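Local coordinates for protein glycerol dehydrogenase (Schizosaccharomyces pombe, PDB 1TA9) that oxidises glycerol to dihydroxyacetone with NAD+ at a zinc centre, allowing the yeast to assimilate glycerol, at residues I174-T177 / A183-S186; S228-A233 / E292-A297. All coordinates share one frame; numbering follows the deposited sequence.

Contact 1: residues I174-T177 / A183-S186; sequences ICPT and AATS
Ala183 O, gripped by two donors of Ser186, closes the type I beta turn that presents Ala184 to Ile174 and Pro176 on strand 172-176. This turn belongs to the loop that follows a strand of the parallel sheet in the nucleotide-binding alpha/beta domain. Ser186 N lies 3.1 Å from Ala183 O, the bond expected of such a turn, and Ser186 OG lies 3.0 Å from Ala183 O. Both donors come from the same face of the carbonyl plane; the hydroxyl sits 21° out of it, at a C=O...donor angle of 126°.

The contact is buried and made by van der Waals packing, chiefly of apolar side chains. Ala184 CB points toward the strand and meets the ring of Pro176 at CG, 4.3 Å away, while the Ile174 CG2 methyl comes within 4.4 Å of Ala184 CB. Ile174 and Pro176 face the turn from the same side of the strand, as alternate residues do, whereas Cys175 between them is directed away. Met158 of helix 155-167 touches Ile174, Pro176 and Ala184, linking the contact to a residue probably involved in NAD+ binding. Thr177 and Ser186 are likewise probable NAD+ contacts, which is consistent with the packing lying beside the NAD+ site. In Ile174 a chi1 of -52° puts CG1 beside the backbone N and leaves CG2 anti to it, and that methyl lies 4.0 Å from Ala184 O.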
ATOM      1  N   ILE B 174     -27.612 -23.076  31.090  1.00 15.71           N
ATOM      2  CA  ILE B 174     -27.277 -21.776  31.666  1.00 15.56           C
ATOM      3  C   ILE B 174     -27.914 -20.643  30.867  1.00 15.71           C
ATOM      4  O   ILE B 174     -27.701 -20.529  29.660  1.00 15.19           O
ATOM      5  CB  ILE B 174     -25.745 -21.595  31.684  1.00 15.45           C
ATOM      6  CG1 ILE B 174     -25.083 -22.802  32.361  1.00 15.67           C
ATOM      7  CG2 ILE B 174     -25.373 -20.313  32.410  1.00 15.63           C
ATOM      8  CD1 ILE B 174     -25.426 -22.978  33.840  1.00 15.52           C
ATOM      9  N   CYS B 175     -28.691 -19.802  31.550  1.00 15.77           N
ATOM     10  CA  CYS B 175     -29.383 -18.700  30.895  1.00 15.96           C
ATOM     11  C   CYS B 175     -29.009 -17.349  31.485  1.00 15.89           C
ATOM     12  O   CYS B 175     -29.656 -16.866  32.415  1.00 15.90           O
ATOM     13  CB  CYS B 175     -30.894 -18.895  31.012  1.00 16.06           C
ATOM     14  SG  CYS B 175     -31.443 -20.566  30.651  1.00 16.66           S
ATOM     15  N   PRO B 176     -27.955 -16.718  30.953  1.00 15.95           N
ATOM     16  CA  PRO B 176     -27.544 -15.413  31.472  1.00 16.04           C
ATOM     17  C   PRO B 176     -28.622 -14.363  31.203  1.00 16.13           C
ATOM     18  O   PRO B 176     -29.228 -14.352  30.130  1.00 16.18           O
ATOM     19  CB  PRO B 176     -26.243 -15.138  30.719  1.00 16.09           C
ATOM     20  CG  PRO B 176     -26.445 -15.846  29.422  1.00 16.08           C
ATOM     21  CD  PRO B 176     -27.084 -17.148  29.844  1.00 16.11           C
ATOM     22  N   THR B 177     -28.856 -13.486  32.175  1.00 16.15           N
ATOM     23  CA  THR B 177     -29.865 -12.444  32.028  1.00 16.38           C
ATOM     24  C   THR B 177     -29.248 -11.076  31.734  1.00 16.58           C
ATOM     25  O   THR B 177     -29.951 -10.069  31.600  1.00 15.98           O
ATOM     26  CB  THR B 177     -30.760 -12.368  33.278  1.00 16.57           C
ATOM     27  OG1 THR B 177     -29.947 -12.240  34.449  1.00 16.75           O
ATOM     28  CG2 THR B 177     -31.605 -13.633  33.386  1.00 16.65           C
ATOM     29  N   ALA B 183     -18.539 -15.866  31.627  1.00 19.35           N
ATOM     30  CA  ALA B 183     -18.570 -17.042  32.492  1.00 19.58           C
ATOM     31  C   ALA B 183     -19.593 -18.098  32.066  1.00 19.68           C
ATOM     32  O   ALA B 183     -19.405 -19.288  32.318  1.00 19.65           O
ATOM     33  CB  ALA B 183     -18.845 -16.616  33.929  1.00 19.70           C
ATOM     34  N   ALA B 184     -20.664 -17.660  31.415  1.00 19.43           N
ATOM     35  CA  ALA B 184     -21.737 -18.556  30.996  1.00 19.36           C
ATOM     36  C   ALA B 184     -21.327 -19.889  30.360  1.00 19.33           C
ATOM     37  O   ALA B 184     -21.735 -20.954  30.815  1.00 19.14           O
ATOM     38  CB  ALA B 184     -22.692 -17.805  30.059  1.00 19.19           C
ATOM     39  N   THR B 185     -20.513 -19.834  29.317  1.00 19.63           N
ATOM     40  CA  THR B 185     -20.114 -21.047  28.606  1.00 19.99           C
ATOM     41  C   THR B 185     -18.994 -21.876  29.212  1.00 20.58           C
ATOM     42  O   THR B 185     -18.765 -23.002  28.771  1.00 20.77           O
ATOM     43  CB  THR B 185     -19.648 -20.718  27.179  1.00 19.85           C
ATOM     44  OG1 THR B 185     -18.371 -20.068  27.250  1.00 19.29           O
ATOM     45  CG2 THR B 185     -20.645 -19.800  26.480  1.00 19.53           C
ATOM     46  N   SER B 186     -18.301 -21.344  30.214  1.00 21.15           N
ATOM     47  CA  SER B 186     -17.153 -22.046  30.778  1.00 21.92           C
ATOM     48  C   SER B 186     -17.384 -23.202  31.739  1.00 22.54           C
ATOM     49  O   SER B 186     -18.437 -23.327  32.371  1.00 22.17           O
ATOM     50  CB  SER B 186     -16.210 -21.044  31.444  1.00 21.85           C
ATOM     51  OG  SER B 186     -16.719 -20.626  32.694  1.00 22.22           O
TER

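Contact 2: residues S228-A233 / E292-A297; sequences SGIGDA and ENVVEA. With K (potassium ion), chain J; ZN (zinc ion), chain I.
This is a small, buried van der Waals helix-helix contact in the helical domain, between helices 223-245 and 289-307, the first of which carries Asp232, a ligand of both metals. Two places of near approach show how close the backbones run: the CA atoms of Ile230 and Val294 are 7.8 Å apart, and those of Ala233 and Ala297 are 7.0 Å apart. At the first, Ile230 CG1 meets Val294 CG1 at 4.0 Å. Val294 CB is directed toward the partner helix, and CG1, anti to the backbone nitrogen (chi1 176°), makes the touch. The CB of Ile230 does not point at the partner helix, and it is CG1, one bond beyond it, that reaches Val294, where the two side chains meet at an angle. At the second, small residues let the helices draw together: the Ala233 methyl CB stands 4.3 Å from the backbone oxygen Ala297 O.

Asp232, next to Ala233, turns to another side of its helix and binds both metals. Its OD2 lies 2.2 Å from the zinc ion, with OD1 farther off at 2.6 Å from the same ion, while its main-chain O is 2.8 Å from the potassium ion. His315 and His333 complete the protein ligands of the zinc. On the other helix, Glu296 forms a salt bridge with Arg64 of a second subunit. Helix 258-284 packs against both partners, through Ile279 and Leu271 on Ile230 and Ala233 and through Ala278 on Val294, while strand 71-75 touches Val295 and Glu296 by way of Gln74.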
ATOM      1  N   SER B 228     -19.669  -3.864  30.925  1.00 10.24           N
ATOM      2  CA  SER B 228     -18.814  -4.700  31.753  1.00 10.72           C
ATOM      3  C   SER B 228     -18.434  -5.942  30.941  1.00 10.52           C
ATOM      4  O   SER B 228     -17.297  -6.404  30.985  1.00 10.31           O
ATOM      5  CB  SER B 228     -19.551  -5.116  33.023  1.00 11.13           C
ATOM      6  OG  SER B 228     -18.771  -6.033  33.760  1.00 12.60           O
ATOM      7  N   GLY B 229     -19.399  -6.473  30.195  1.00 10.43           N
ATOM      8  CA  GLY B 229     -19.138  -7.637  29.369  1.00 10.38           C
ATOM      9  C   GLY B 229     -18.165  -7.320  28.248  1.00 10.47           C
ATOM     10  O   GLY B 229     -17.413  -8.184  27.808  1.00 10.83           O
ATOM     11  N   ILE B 230     -18.192  -6.085  27.761  1.00 10.40           N
ATOM     12  CA  ILE B 230     -17.278  -5.672  26.696  1.00 10.29           C
ATOM     13  C   ILE B 230     -15.876  -5.623  27.299  1.00 10.36           C
ATOM     14  O   ILE B 230     -14.894  -6.029  26.671  1.00  9.99           O
ATOM     15  CB  ILE B 230     -17.672  -4.278  26.138  1.00 10.26           C
ATOM     16  CG1 ILE B 230     -18.961  -4.406  25.320  1.00 10.57           C
ATOM     17  CG2 ILE B 230     -16.532  -3.692  25.301  1.00 10.25           C
ATOM     18  CD1 ILE B 230     -19.563  -3.078  24.885  1.00 10.56           C
ATOM     19  N   GLY B 231     -15.795  -5.133  28.531  1.00 10.42           N
ATOM     20  CA  GLY B 231     -14.514  -5.053  29.208  1.00 11.00           C
ATOM     21  C   GLY B 231     -13.913  -6.432  29.386  1.00 11.24           C
ATOM     22  O   GLY B 231     -12.706  -6.630  29.217  1.00 11.29           O
ATOM     23  N   ASP B 232     -14.757  -7.398  29.724  1.00 11.34           N
ATOM     24  CA  ASP B 232     -14.292  -8.761  29.912  1.00 11.98           C
ATOM     25  C   ASP B 232     -13.905  -9.336  28.547  1.00 11.97           C
ATOM     26  O   ASP B 232     -12.869  -9.981  28.406  1.00 12.26           O
ATOM     27  CB  ASP B 232     -15.396  -9.614  30.547  1.00 12.42           C
ATOM     28  CG  ASP B 232     -14.852 -10.858  31.226  1.00 13.41           C
ATOM     29  OD1 ASP B 232     -15.643 -11.775  31.535  1.00 13.40           O
ATOM     30  OD2 ASP B 232     -13.629 -10.908  31.461  1.00 13.76           O
ATOM     31  N   ALA B 233     -14.734  -9.084  27.538  1.00 11.70           N
ATOM     32  CA  ALA B 233     -14.468  -9.598  26.197  1.00 11.92           C
ATOM     33  C   ALA B 233     -13.172  -9.030  25.601  1.00 12.11           C
ATOM     34  O   ALA B 233     -12.463  -9.720  24.861  1.00 12.20           O
ATOM     35  CB  ALA B 233     -15.655  -9.295  25.280  1.00 11.61           C
ATOM     36  N   GLU B 292     -26.959  -7.595  18.976  1.00 10.67           N
ATOM     37  CA  GLU B 292     -26.911  -9.053  19.030  1.00 10.98           C
ATOM     38  C   GLU B 292     -25.496  -9.573  18.762  1.00 10.48           C
ATOM     39  O   GLU B 292     -25.083 -10.585  19.332  1.00 10.47           O
ATOM     40  CB  GLU B 292     -27.885  -9.655  18.008  1.00 12.29           C
ATOM     41  CG  GLU B 292     -29.352  -9.312  18.265  1.00 14.31           C
ATOM     42  CD  GLU B 292     -30.141 -10.466  18.870  1.00 15.55           C
ATOM     43  OE1 GLU B 292     -31.317 -10.255  19.232  1.00 16.26           O
ATOM     44  OE2 GLU B 292     -29.597 -11.588  18.976  1.00 16.75           O
ATOM     45  N   ASN B 293     -24.753  -8.892  17.893  1.00  9.89           N
ATOM     46  CA  ASN B 293     -23.391  -9.324  17.586  1.00  9.49           C
ATOM     47  C   ASN B 293     -22.504  -9.259  18.822  1.00  9.25           C
ATOM     48  O   ASN B 293     -21.691 -10.156  19.073  1.00  8.58           O
ATOM     49  CB  ASN B 293     -22.764  -8.452  16.493  1.00  9.34           C
ATOM     50  CG  ASN B 293     -23.389  -8.676  15.135  1.00  9.23           C
ATOM     51  OD1 ASN B 293     -24.006  -9.714  14.879  1.00  9.23           O
ATOM     52  ND2 ASN B 293     -23.213  -7.707  14.243  1.00  9.19           N
ATOM     53  N   VAL B 294     -22.659  -8.187  19.591  1.00  9.02           N
ATOM     54  CA  VAL B 294     -21.859  -8.008  20.793  1.00  9.20           C
ATOM     55  C   VAL B 294     -22.298  -8.967  21.895  1.00  9.12           C
ATOM     56  O   VAL B 294     -21.486  -9.384  22.723  1.00  9.50           O
ATOM     57  CB  VAL B 294     -21.915  -6.540  21.273  1.00  8.96           C
ATOM     58  CG1 VAL B 294     -21.158  -6.377  22.587  1.00  8.93           C
ATOM     59  CG2 VAL B 294     -21.296  -5.646  20.202  1.00  9.11           C
ATOM     60  N   VAL B 295     -23.578  -9.327  21.916  1.00  9.11           N
ATOM     61  CA  VAL B 295     -24.030 -10.289  22.915  1.00  8.97           C
ATOM     62  C   VAL B 295     -23.303 -11.594  22.586  1.00  9.02           C
ATOM     63  O   VAL B 295     -22.821 -12.294  23.485  1.00  8.73           O
ATOM     64  CB  VAL B 295     -25.563 -10.511  22.864  1.00  8.90           C
ATOM     65  CG1 VAL B 295     -25.942 -11.721  23.713  1.00  8.60           C
ATOM     66  CG2 VAL B 295     -26.281  -9.270  23.394  1.00  8.65           C
ATOM     67  N   GLU B 296     -23.196 -11.913  21.296  1.00  9.06           N
ATOM     68  CA  GLU B 296     -22.492 -13.135  20.908  1.00  9.28           C
ATOM     69  C   GLU B 296     -21.003 -13.021  21.250  1.00  9.38           C
ATOM     70  O   GLU B 296     -20.399 -13.971  21.738  1.00  9.44           O
ATOM     71  CB  GLU B 296     -22.640 -13.437  19.405  1.00  9.41           C
ATOM     72  CG  GLU B 296     -22.015 -14.791  19.047  1.00  9.68           C
ATOM     73  CD  GLU B 296     -21.793 -15.017  17.561  1.00 10.37           C
ATOM     74  OE1 GLU B 296     -20.889 -15.819  17.234  1.00 10.86           O
ATOM     75  OE2 GLU B 296     -22.507 -14.424  16.724  1.00 10.31           O
ATOM     76  N   ALA B 297     -20.410 -11.859  20.997  1.00  9.58           N
ATOM     77  CA  ALA B 297     -18.993 -11.660  21.291  1.00  9.87           C
ATOM     78  C   ALA B 297     -18.714 -11.758  22.791  1.00  9.91           C
ATOM     79  O   ALA B 297     -17.738 -12.381  23.215  1.00  9.83           O
ATOM     80  CB  ALA B 297     -18.534 -10.303  20.764  1.00  9.95           C
TER
HETATM   81  K     K J1504     -12.219 -12.644  29.055  1.00 17.21           K
HETATM   82 ZN    ZN I1501     -13.581 -12.521  32.993  1.00 34.17          ZN
HETATM   83  O   HOH W   1      -9.793 -13.490  28.829  1.00 15.02           O

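The centres of the two contacts are 13 Å apart, and their nearest atoms are about 5 Å apart without touching. They follow in series along the chain: contact 1 closes in the alpha/beta domain before contact 2 opens among the helices. Helix 289-307 joins them, since it supplies one side of contact 2 and, farther along, sends Thr299 against Ala184 and Phe306 against Ser186 of contact 1. Asp182, just ahead of segment 183-186, shares the potassium ion with Asp232 of segment 228-233. This is consistent with contact 1 bordering the probable NAD+ site and contact 2 the zinc and potassium site, with the catalytic cleft of the family between the two domains.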